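Local structure of geranylgeranyl pyrophosphate synthetase (Pyrococcus horikoshii, 1WY0) at residues P31-E36 and V107-L112; H249-A254 and Q260-I265; E256-R261 and I291-K296. The protein probably catalyses the stepwise condensation of isopentenyl diphosphate with allylic diphosphates to make geranylgeranyl diphosphate, a precursor of archaeal membrane lipids. All blocks are in the same frame, centred on the assembly; numbering follows the deposited sequence.

Contact 1: P31-E36 and V107-L112; sequences PRVLYE and VNMAIL
Met109 reaches across from the start of helix 107-126 and meets two neighbours on helix 32-40, Val33 with its methyl and Leu34 with its sulfur. Its CG stands anti to the backbone N (chi1 -172°), which carries the chain toward the other helix, and bends at chi2 and chi3 then turn the tip aside. As a result SD comes to rest 4.0 Å from Leu34 CA, close against the backbone of the first helix, while CE turns off to lie 4.1 Å from Val33 CG1. The Val33 and Met109 side chains cross obliquely, one methyl of the valine making the contact. Leu34 approaches differently: its CB leaves along the flank of its helix, and the branch ending in CD1 closes the gap, standing 4.2 Å from Met109 SD and 4.0 Å from Leu112 CB. The same methyl lies 3.9 Å from Leu112 O. Both helices belong to the all-helical fold of the polyprenyl synthetases, and their short segments cross at -68° with axes 9.6 Å apart, a spacing filled by these apolar side chains without any hydrogen bond between them. Leu34 also packs on Leu116, one turn further along helix 107-126, and Val33 touches Trp105 of the preceding short helix. The second subunit also packs here, with Glu158 of that subunit on Val33 and its Met89 on Leu112, so the joint between the two helices borders the dimer interface. Leu112 additionally lies with its side chain about 4 Å from a bound mercury ion.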
loop_
_atom_site.group_PDB
_atom_site.type_symbol
_atom_site.label_atom_id
_atom_site.label_comp_id
_atom_site.label_asym_id
_atom_site.label_seq_id
_atom_site.Cartn_x
_atom_site.Cartn_y
_atom_site.Cartn_z
ATOM N N PRO A 31 -14.299 -9.872 -1.793
ATOM C CA PRO A 31 -14.156 -10.686 -2.994
ATOM C C PRO A 31 -13.032 -11.726 -2.862
ATOM O O PRO A 31 -11.938 -11.458 -2.381
ATOM C CB PRO A 31 -13.877 -9.758 -4.173
ATOM C CG PRO A 31 -13.807 -8.331 -3.650
ATOM C CD PRO A 31 -13.728 -8.566 -2.068
ATOM N N ARG A 32 -13.353 -12.963 -3.296
ATOM C CA ARG A 32 -12.436 -14.087 -3.103
ATOM C C ARG A 32 -11.161 -13.955 -3.949
ATOM O O ARG A 32 -10.045 -14.156 -3.481
ATOM C CB ARG A 32 -13.171 -15.372 -3.489
ATOM C CG ARG A 32 -13.769 -16.099 -2.287
ATOM C CD ARG A 32 -14.926 -17.009 -2.703
ATOM N NE ARG A 32 -15.466 -17.720 -1.541
ATOM C CZ ARG A 32 -16.575 -17.215 -0.980
ATOM N NH1 ARG A 32 -17.133 -16.127 -1.483
ATOM N NH2 ARG A 32 -17.133 -17.842 0.055
ATOM N N VAL A 33 -11.361 -13.661 -5.247
ATOM C CA VAL A 33 -10.205 -13.519 -6.125
ATOM C C VAL A 33 -9.144 -12.598 -5.511
ATOM O O VAL A 33 -7.942 -12.790 -5.653
ATOM C CB VAL A 33 -10.688 -12.945 -7.457
ATOM C CG1 VAL A 33 -11.193 -11.515 -7.262
ATOM C CG2 VAL A 33 -9.542 -12.944 -8.450
ATOM N N LEU A 34 -9.638 -11.546 -4.840
ATOM C CA LEU A 34 -8.732 -10.638 -4.150
ATOM C C LEU A 34 -8.133 -11.304 -2.910
ATOM O O LEU A 34 -6.961 -11.139 -2.593
ATOM C CB LEU A 34 -9.530 -9.399 -3.740
ATOM C CG LEU A 34 -8.751 -8.494 -2.784
ATOM C CD1 LEU A 34 -7.570 -7.805 -3.469
ATOM C CD2 LEU A 34 -9.615 -7.384 -2.192
ATOM N N TYR A 35 -8.985 -12.049 -2.180
ATOM C CA TYR A 35 -8.514 -12.578 -0.901
ATOM C C TYR A 35 -7.674 -13.852 -1.072
ATOM O O TYR A 35 -6.861 -14.209 -0.230
ATOM C CB TYR A 35 -9.734 -12.874 -0.028
ATOM C CG TYR A 35 -10.043 -11.695 0.824
ATOM C CD1 TYR A 35 -9.431 -11.559 2.067
ATOM C CD2 TYR A 35 -10.937 -10.719 0.384
ATOM C CE1 TYR A 35 -9.702 -10.453 2.859
ATOM C CE2 TYR A 35 -11.216 -9.618 1.181
ATOM C CZ TYR A 35 -10.606 -9.486 2.415
ATOM O OH TYR A 35 -10.870 -8.387 3.209
ATOM N N GLU A 36 -7.884 -14.563 -2.193
ATOM C CA GLU A 36 -7.025 -15.709 -2.471
ATOM C C GLU A 36 -5.686 -15.253 -3.046
ATOM O O GLU A 36 -4.635 -15.837 -2.812
ATOM C CB GLU A 36 -7.742 -16.621 -3.465
ATOM C CG GLU A 36 -8.007 -18.011 -2.887
ATOM C CD GLU A 36 -6.822 -18.441 -2.054
ATOM O OE1 GLU A 36 -5.698 -18.282 -2.507
ATOM O OE2 GLU A 36 -7.035 -18.941 -0.950
ATOM N N VAL A 107 -1.311 -8.358 -13.172
ATOM C CA VAL A 107 -0.639 -7.265 -12.487
ATOM C C VAL A 107 -1.572 -6.383 -11.650
ATOM O O VAL A 107 -1.251 -6.042 -10.512
ATOM C CB VAL A 107 0.130 -6.407 -13.525
ATOM C CG1 VAL A 107 0.652 -5.131 -12.897
ATOM C CG2 VAL A 107 1.275 -7.227 -14.092
ATOM N N ASN A 108 -2.729 -6.032 -12.204
ATOM C CA ASN A 108 -3.682 -5.183 -11.493
ATOM C C ASN A 108 -4.186 -5.816 -10.203
ATOM O O ASN A 108 -4.185 -5.171 -9.159
ATOM C CB ASN A 108 -4.869 -4.834 -12.401
ATOM C CG ASN A 108 -4.461 -3.982 -13.609
ATOM O OD1 ASN A 108 -3.340 -3.475 -13.683
ATOM N ND2 ASN A 108 -5.375 -3.818 -14.552
ATOM N N MET A 109 -4.625 -7.071 -10.263
ATOM C CA MET A 109 -5.115 -7.737 -9.067
ATOM C C MET A 109 -3.967 -7.977 -8.075
ATOM O O MET A 109 -4.179 -7.996 -6.861
ATOM C CB MET A 109 -5.795 -9.060 -9.429
ATOM C CG MET A 109 -6.521 -9.725 -8.245
ATOM S SD MET A 109 -7.829 -8.665 -7.546
ATOM C CE MET A 109 -8.981 -8.573 -8.980
ATOM N N ALA A 110 -2.751 -8.142 -8.591
ATOM C CA ALA A 110 -1.582 -8.341 -7.731
ATOM C C ALA A 110 -1.285 -7.046 -6.974
ATOM O O ALA A 110 -0.930 -7.063 -5.796
ATOM C CB ALA A 110 -0.383 -8.742 -8.571
ATOM N N ILE A 111 -1.419 -5.915 -7.653
ATOM C CA ILE A 111 -1.182 -4.645 -6.995
ATOM C C ILE A 111 -2.189 -4.541 -5.854
ATOM O O ILE A 111 -1.810 -4.280 -4.701
ATOM C CB ILE A 111 -1.392 -3.479 -7.951
ATOM C CG1 ILE A 111 -0.224 -3.388 -8.920
ATOM C CG2 ILE A 111 -1.545 -2.189 -7.169
ATOM C CD1 ILE A 111 -0.453 -2.394 -10.103
ATOM N N LEU A 112 -3.469 -4.754 -6.173
ATOM C CA LEU A 112 -4.519 -4.696 -5.158
ATOM C C LEU A 112 -4.308 -5.676 -4.003
ATOM O O LEU A 112 -4.619 -5.343 -2.869
ATOM C CB LEU A 112 -5.890 -4.960 -5.776
ATOM C CG LEU A 112 -6.512 -3.767 -6.495
ATOM C CD1 LEU A 112 -7.900 -4.143 -6.927
ATOM C CD2 LEU A 112 -6.551 -2.528 -5.559
#

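Contact 2: H249-A254 and Q260-I265; sequences HFFENA and QRFLKI
Phe262 of helix 256-264 packs against both Phe250 and Phe251 of helix 245-253, which themselves touch, forming an aromatic cluster within a helical hairpin whose two short segments run at 147° to each other. Its CB already touches the Phe250 ring, lying 3.6 Å from Phe250 CE1. CG stands anti to the backbone N, which directs the ring across the gap, and it too is close to Phe250, 3.5 Å from CE1. From there the ring divides between its neighbours. CD1 barely reaches Phe250, whereas CD2 is shared: Phe250 CE1 comes in over one face of the Phe262 ring, and Phe251 CE1 approaches the same carbon obliquely at 3.6 Å. Further out, CE2 lies nearer to Phe251, 3.7 Å from its CZ, with Phe250 CD1 a little farther off. The two pairs differ in their tilt. The Phe250 and Phe262 side chains run antiparallel alongside one another with ring planes at 46°, while Phe251 crosses Phe262 at about a right angle, its plane turned by 79°. Leu293 and Leu294 of helix 283-296 also pack on Phe262, and Phe266 stacks on it, so the cluster is buried where three helices meet. Ala254, just past the end of the helix, sets its CB over one face of the Phe250 ring. At the margin of the cluster, Leu263 reaches Phe251 with one methyl, CD2 lying 3.7 Å from CZ.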
loop_
_atom_site.group_PDB
_atom_site.type_symbol
_atom_site.label_atom_id
_atom_site.label_comp_id
_atom_site.label_asym_id
_atom_site.label_seq_id
_atom_site.Cartn_x
_atom_site.Cartn_y
_atom_site.Cartn_z
ATOM N N HIS A 249 31.645 -4.595 -4.731
ATOM C CA HIS A 249 33.056 -4.694 -4.378
ATOM C C HIS A 249 33.885 -4.885 -5.637
ATOM O O HIS A 249 34.951 -4.296 -5.783
ATOM C CB HIS A 249 33.306 -5.874 -3.442
ATOM C CG HIS A 249 34.753 -6.086 -3.115
ATOM N ND1 HIS A 249 35.594 -6.839 -3.907
ATOM C CD2 HIS A 249 35.495 -5.682 -2.060
ATOM C CE1 HIS A 249 36.793 -6.890 -3.354
ATOM N NE2 HIS A 249 36.757 -6.197 -2.230
ATOM N N PHE A 250 33.400 -5.712 -6.551
ATOM C CA PHE A 250 34.150 -5.969 -7.782
ATOM C C PHE A 250 34.324 -4.707 -8.637
ATOM O O PHE A 250 35.397 -4.400 -9.143
ATOM C CB PHE A 250 33.415 -7.040 -8.587
ATOM C CG PHE A 250 33.972 -7.089 -9.979
ATOM C CD1 PHE A 250 33.305 -6.441 -11.010
ATOM C CD2 PHE A 250 35.127 -7.808 -10.237
ATOM C CE1 PHE A 250 33.795 -6.515 -12.306
ATOM C CE2 PHE A 250 35.616 -7.879 -11.539
ATOM C CZ PHE A 250 34.954 -7.231 -12.576
ATOM N N PHE A 251 33.203 -3.982 -8.833
ATOM C CA PHE A 251 33.271 -2.745 -9.610
ATOM C C PHE A 251 34.195 -1.710 -8.955
ATOM O O PHE A 251 34.813 -0.879 -9.609
ATOM C CB PHE A 251 31.859 -2.167 -9.741
ATOM C CG PHE A 251 31.102 -2.902 -10.810
ATOM C CD1 PHE A 251 31.781 -3.432 -11.900
ATOM C CD2 PHE A 251 29.726 -3.030 -10.715
ATOM C CE1 PHE A 251 31.079 -4.098 -12.895
ATOM C CE2 PHE A 251 29.030 -3.700 -11.716
ATOM C CZ PHE A 251 29.701 -4.235 -12.807
ATOM N N GLU A 252 34.251 -1.757 -7.609
ATOM C CA GLU A 252 35.117 -0.811 -6.910
ATOM C C GLU A 252 36.609 -1.157 -7.052
ATOM O O GLU A 252 37.484 -0.305 -6.970
ATOM C CB GLU A 252 34.728 -0.765 -5.431
ATOM C CG GLU A 252 34.955 0.629 -4.834
ATOM C CD GLU A 252 34.024 0.853 -3.665
ATOM O OE1 GLU A 252 32.830 0.994 -3.886
ATOM O OE2 GLU A 252 34.516 0.943 -2.536
ATOM N N ASN A 253 36.897 -2.454 -7.258
ATOM C CA ASN A 253 38.294 -2.862 -7.176
ATOM C C ASN A 253 38.903 -3.310 -8.513
ATOM O O ASN A 253 40.119 -3.399 -8.666
ATOM C CB ASN A 253 38.391 -3.983 -6.141
ATOM C CG ASN A 253 38.530 -3.387 -4.761
ATOM O OD1 ASN A 253 39.592 -2.923 -4.357
ATOM N ND2 ASN A 253 37.436 -3.505 -3.984
ATOM N N ALA A 254 38.036 -3.634 -9.491
ATOM C CA ALA A 254 38.557 -4.261 -10.710
ATOM C C ALA A 254 39.167 -3.262 -11.708
ATOM O O ALA A 254 38.806 -2.093 -11.755
ATOM C CB ALA A 254 37.434 -5.051 -11.374
ATOM N N GLN A 260 34.988 -4.136 -17.985
ATOM C CA GLN A 260 34.334 -4.115 -19.295
ATOM C C GLN A 260 33.952 -5.510 -19.782
ATOM O O GLN A 260 32.917 -5.696 -20.408
ATOM C CB GLN A 260 35.242 -3.453 -20.335
ATOM C CG GLN A 260 35.672 -2.039 -19.975
ATOM C CD GLN A 260 34.492 -1.141 -19.671
ATOM O OE1 GLN A 260 33.616 -0.941 -20.516
ATOM N NE2 GLN A 260 34.459 -0.593 -18.457
ATOM N N ARG A 261 34.802 -6.489 -19.510
ATOM C CA ARG A 261 34.439 -7.845 -19.911
ATOM C C ARG A 261 33.294 -8.386 -19.044
ATOM O O ARG A 261 32.359 -9.036 -19.501
ATOM C CB ARG A 261 35.688 -8.714 -19.756
ATOM C CG ARG A 261 35.455 -10.169 -20.155
ATOM C CD ARG A 261 34.708 -10.296 -21.483
ATOM N NE ARG A 261 34.630 -11.700 -21.894
ATOM C CZ ARG A 261 33.754 -12.014 -22.860
ATOM N NH1 ARG A 261 33.013 -11.071 -23.415
ATOM N NH2 ARG A 261 33.618 -13.287 -23.235
ATOM N N PHE A 262 33.412 -8.111 -17.734
ATOM C CA PHE A 262 32.363 -8.518 -16.810
ATOM C C PHE A 262 31.001 -7.945 -17.222
ATOM O O PHE A 262 29.955 -8.566 -17.084
ATOM C CB PHE A 262 32.751 -7.993 -15.430
ATOM C CG PHE A 262 31.739 -8.439 -14.418
ATOM C CD1 PHE A 262 31.766 -9.749 -13.954
ATOM C CD2 PHE A 262 30.838 -7.528 -13.894
ATOM C CE1 PHE A 262 30.892 -10.143 -12.953
ATOM C CE2 PHE A 262 29.965 -7.930 -12.890
ATOM C CZ PHE A 262 29.989 -9.235 -12.416
ATOM N N LEU A 263 31.040 -6.689 -17.710
ATOM C CA LEU A 263 29.793 -6.023 -18.071
ATOM C C LEU A 263 29.152 -6.617 -19.328
ATOM O O LEU A 263 27.942 -6.597 -19.514
ATOM C CB LEU A 263 30.078 -4.533 -18.269
ATOM C CG LEU A 263 29.873 -3.728 -16.984
ATOM C CD1 LEU A 263 29.972 -2.220 -17.219
ATOM C CD2 LEU A 263 28.507 -3.971 -16.342
ATOM N N LYS A 264 30.004 -7.119 -20.236
ATOM C CA LYS A 264 29.450 -7.795 -21.398
ATOM C C LYS A 264 28.608 -9.002 -20.969
ATOM O O LYS A 264 27.495 -9.222 -21.428
ATOM C CB LYS A 264 30.600 -8.246 -22.294
ATOM C CG LYS A 264 31.046 -7.150 -23.265
ATOM C CD LYS A 264 31.815 -7.712 -24.458
ATOM C CE LYS A 264 33.325 -7.485 -24.331
ATOM N NZ LYS A 264 34.037 -8.509 -25.087
ATOM N N ILE A 265 29.199 -9.808 -20.063
ATOM C CA ILE A 265 28.543 -11.049 -19.665
ATOM C C ILE A 265 27.773 -10.917 -18.346
ATOM O O ILE A 265 27.605 -11.872 -17.597
ATOM C CB ILE A 265 29.615 -12.131 -19.522
ATOM C CG1 ILE A 265 30.672 -11.689 -18.507
ATOM C CG2 ILE A 265 30.319 -12.354 -20.871
ATOM C CD1 ILE A 265 31.810 -12.699 -18.377
#

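Contact 3: E256-R261 and I291-K296; sequences EKDKQR and IDLLKK
Two antiparallel helices of the all-helical polyprenyl synthetase fold, 256-264 and 283-296, pack here through Asp258 on one and Leu293 and Lys296 on the other. Their short segments run at 149° with axes 10.6 Å apart, and the backbones come nearest at Asp258 and Leu293. The carboxylate of Asp258 points across the gap and takes a salt bridge from Lys296, whose NZ lies 2.7 Å from OD2. The ammonium meets that oxygen on its syn side, 23° out of the carboxylate plane. Lys296 gets there fully stretched: CG is anti to the backbone N (chi1 -175°), and the chain is extended throughout and crosses the aspartate at about a right angle. The same OD2 also accepts a hydrogen bond from the hydroxyl of Tyr297, which gives the buried oxygen a second partner and probably favours the charged form. Beside the salt bridge, the two methyls of Leu293 meet different parts of Asp258: CD2 lies 3.7 Å from Asp258 OD1, and CD1 is equally close to the backbone oxygen of Asp258. The aliphatic CG of Arg261 touches the leucine more loosely, while its guanidinium leads away to a salt bridge with Glu289. An alanine in place of Asp258 would probably leave the Lys296 ammonium and the Tyr297 hydroxyl without their shared acceptor and open a gap beside Leu293 CD2. A water accepts weak hydrogen bonds from both Lys296 NZ and Lys257 NZ. Such antiparallel packing of neighbouring helices belongs to the all-helical polyprenyl synthetase fold.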
loop_
_atom_site.group_PDB
_atom_site.type_symbol
_atom_site.label_atom_id
_atom_site.label_comp_id
_atom_site.label_asym_id
_atom_site.label_seq_id
_atom_site.Cartn_x
_atom_site.Cartn_y
_atom_site.Cartn_z
ATOM N N GLU A 256 39.997 -1.695 -15.527
ATOM C CA GLU A 256 39.116 -1.443 -16.657
ATOM C C GLU A 256 38.853 -2.630 -17.564
ATOM O O GLU A 256 37.714 -2.872 -17.966
ATOM C CB GLU A 256 39.657 -0.280 -17.483
ATOM C CG GLU A 256 39.239 1.062 -16.937
ATOM C CD GLU A 256 37.732 1.185 -16.863
ATOM O OE1 GLU A 256 37.070 0.964 -17.900
ATOM O OE2 GLU A 256 37.213 1.488 -15.766
ATOM N N LYS A 257 39.903 -3.369 -17.894
ATOM C CA LYS A 257 39.782 -4.500 -18.766
ATOM C C LYS A 257 38.759 -5.511 -18.210
ATOM O O LYS A 257 37.864 -5.998 -18.887
ATOM C CB LYS A 257 41.189 -5.091 -18.815
ATOM C CG LYS A 257 41.380 -6.058 -19.957
ATOM C CD LYS A 257 42.574 -6.996 -19.760
ATOM C CE LYS A 257 42.130 -8.465 -19.824
ATOM N NZ LYS A 257 43.132 -9.322 -19.187
ATOM N N ASP A 258 38.917 -5.823 -16.931
ATOM C CA ASP A 258 38.037 -6.779 -16.292
ATOM C C ASP A 258 36.609 -6.268 -16.153
ATOM O O ASP A 258 35.668 -6.996 -16.465
ATOM C CB ASP A 258 38.624 -7.200 -14.943
ATOM C CG ASP A 258 39.963 -7.925 -15.096
ATOM O OD1 ASP A 258 40.169 -8.554 -16.149
ATOM O OD2 ASP A 258 40.801 -7.877 -14.170
ATOM N N LYS A 259 36.448 -5.018 -15.721
ATOM C CA LYS A 259 35.173 -4.313 -15.608
ATOM C C LYS A 259 34.325 -4.457 -16.876
ATOM O O LYS A 259 33.139 -4.756 -16.831
ATOM C CB LYS A 259 35.466 -2.837 -15.340
ATOM C CG LYS A 259 35.595 -2.530 -13.847
ATOM C CD LYS A 259 35.068 -1.138 -13.494
ATOM C CE LYS A 259 36.070 -0.323 -12.668
ATOM N NZ LYS A 259 36.823 0.570 -13.547
ATOM N N GLN A 260 34.988 -4.136 -17.985
ATOM C CA GLN A 260 34.334 -4.115 -19.295
ATOM C C GLN A 260 33.952 -5.510 -19.782
ATOM O O GLN A 260 32.917 -5.696 -20.408
ATOM C CB GLN A 260 35.242 -3.453 -20.335
ATOM C CG GLN A 260 35.672 -2.039 -19.975
ATOM C CD GLN A 260 34.492 -1.141 -19.671
ATOM O OE1 GLN A 260 33.616 -0.941 -20.516
ATOM N NE2 GLN A 260 34.459 -0.593 -18.457
ATOM N N ARG A 261 34.802 -6.489 -19.510
ATOM C CA ARG A 261 34.439 -7.845 -19.911
ATOM C C ARG A 261 33.294 -8.386 -19.044
ATOM O O ARG A 261 32.359 -9.036 -19.501
ATOM C CB ARG A 261 35.688 -8.714 -19.756
ATOM C CG ARG A 261 35.455 -10.169 -20.155
ATOM C CD ARG A 261 34.708 -10.296 -21.483
ATOM N NE ARG A 261 34.630 -11.700 -21.894
ATOM C CZ ARG A 261 33.754 -12.014 -22.860
ATOM N NH1 ARG A 261 33.013 -11.071 -23.415
ATOM N NH2 ARG A 261 33.618 -13.287 -23.235
ATOM N N ILE A 291 32.125 -15.316 -12.578
ATOM C CA ILE A 291 32.400 -15.641 -11.191
ATOM C C ILE A 291 33.911 -15.634 -10.964
ATOM O O ILE A 291 34.387 -15.262 -9.890
ATOM C CB ILE A 291 31.801 -17.007 -10.821
ATOM C CG1 ILE A 291 30.275 -16.881 -10.803
ATOM C CG2 ILE A 291 32.343 -17.483 -9.482
ATOM C CD1 ILE A 291 29.527 -18.163 -10.500
ATOM N N ASP A 292 34.665 -16.023 -11.989
ATOM C CA ASP A 292 36.118 -16.030 -11.887
ATOM C C ASP A 292 36.648 -14.603 -11.758
ATOM O O ASP A 292 37.613 -14.346 -11.035
ATOM C CB ASP A 292 36.739 -16.700 -13.114
ATOM C CG ASP A 292 36.617 -18.210 -13.074
ATOM O OD1 ASP A 292 36.447 -18.764 -11.963
ATOM O OD2 ASP A 292 36.707 -18.841 -14.149
ATOM N N LEU A 293 36.016 -13.681 -12.474
ATOM C CA LEU A 293 36.416 -12.284 -12.421
ATOM C C LEU A 293 36.202 -11.747 -11.015
ATOM O O LEU A 293 36.996 -10.960 -10.526
ATOM C CB LEU A 293 35.610 -11.459 -13.425
ATOM C CG LEU A 293 36.183 -11.465 -14.837
ATOM C CD1 LEU A 293 35.310 -10.638 -15.765
ATOM C CD2 LEU A 293 37.594 -10.907 -14.798
ATOM N N LEU A 294 35.131 -12.194 -10.370
ATOM C CA LEU A 294 34.802 -11.771 -9.016
ATOM C C LEU A 294 35.778 -12.324 -7.971
ATOM O O LEU A 294 36.131 -11.636 -7.007
ATOM C CB LEU A 294 33.382 -12.226 -8.663
ATOM C CG LEU A 294 32.225 -11.670 -9.500
ATOM C CD1 LEU A 294 30.923 -12.271 -9.015
ATOM C CD2 LEU A 294 32.190 -10.149 -9.392
ATOM N N LYS A 295 36.204 -13.569 -8.161
ATOM C CA LYS A 295 37.118 -14.213 -7.218
ATOM C C LYS A 295 38.515 -13.594 -7.298
ATOM O O LYS A 295 39.256 -13.494 -6.329
ATOM C CB LYS A 295 37.213 -15.694 -7.587
ATOM C CG LYS A 295 36.000 -16.507 -7.143
ATOM C CD LYS A 295 36.135 -17.970 -7.567
ATOM C CE LYS A 295 34.963 -18.841 -7.100
ATOM N NZ LYS A 295 35.216 -20.241 -7.448
ATOM N N LYS A 296 38.875 -13.216 -8.538
ATOM C CA LYS A 296 40.161 -12.569 -8.771
ATOM C C LYS A 296 40.410 -11.431 -7.779
ATOM O O LYS A 296 41.528 -11.181 -7.350
ATOM C CB LYS A 296 40.138 -12.019 -10.196
ATOM C CG LYS A 296 41.471 -11.401 -10.634
ATOM C CD LYS A 296 41.484 -11.114 -12.140
ATOM C CE LYS A 296 42.682 -10.270 -12.603
ATOM N NZ LYS A 296 42.520 -9.912 -14.015
HETATM O O HOH W 1 43.825 -7.773 -16.334
#

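Overall arrangement
Contact 1 comes first along the chain and stands apart, its centre 41 Å from that of contact 2 and 44 Å from contact 3's. It joins helices 32-40 and 107-126 beside the second subunit, whereas no other protein chain of the assembly touches contacts 2 and 3. These two have centres 5 Å apart and share helix 256-264: contact 3 begins at 256-261, overlapping the second segment of contact 2 at Gln260 and Arg261, and closes at 291-296. Helices 245-253 and 283-296 also touch each other, through Phe250 and Leu294, so the three helices pack together. The contacts thus sample two regions of one helical fold, one at the dimer interface and one away from it.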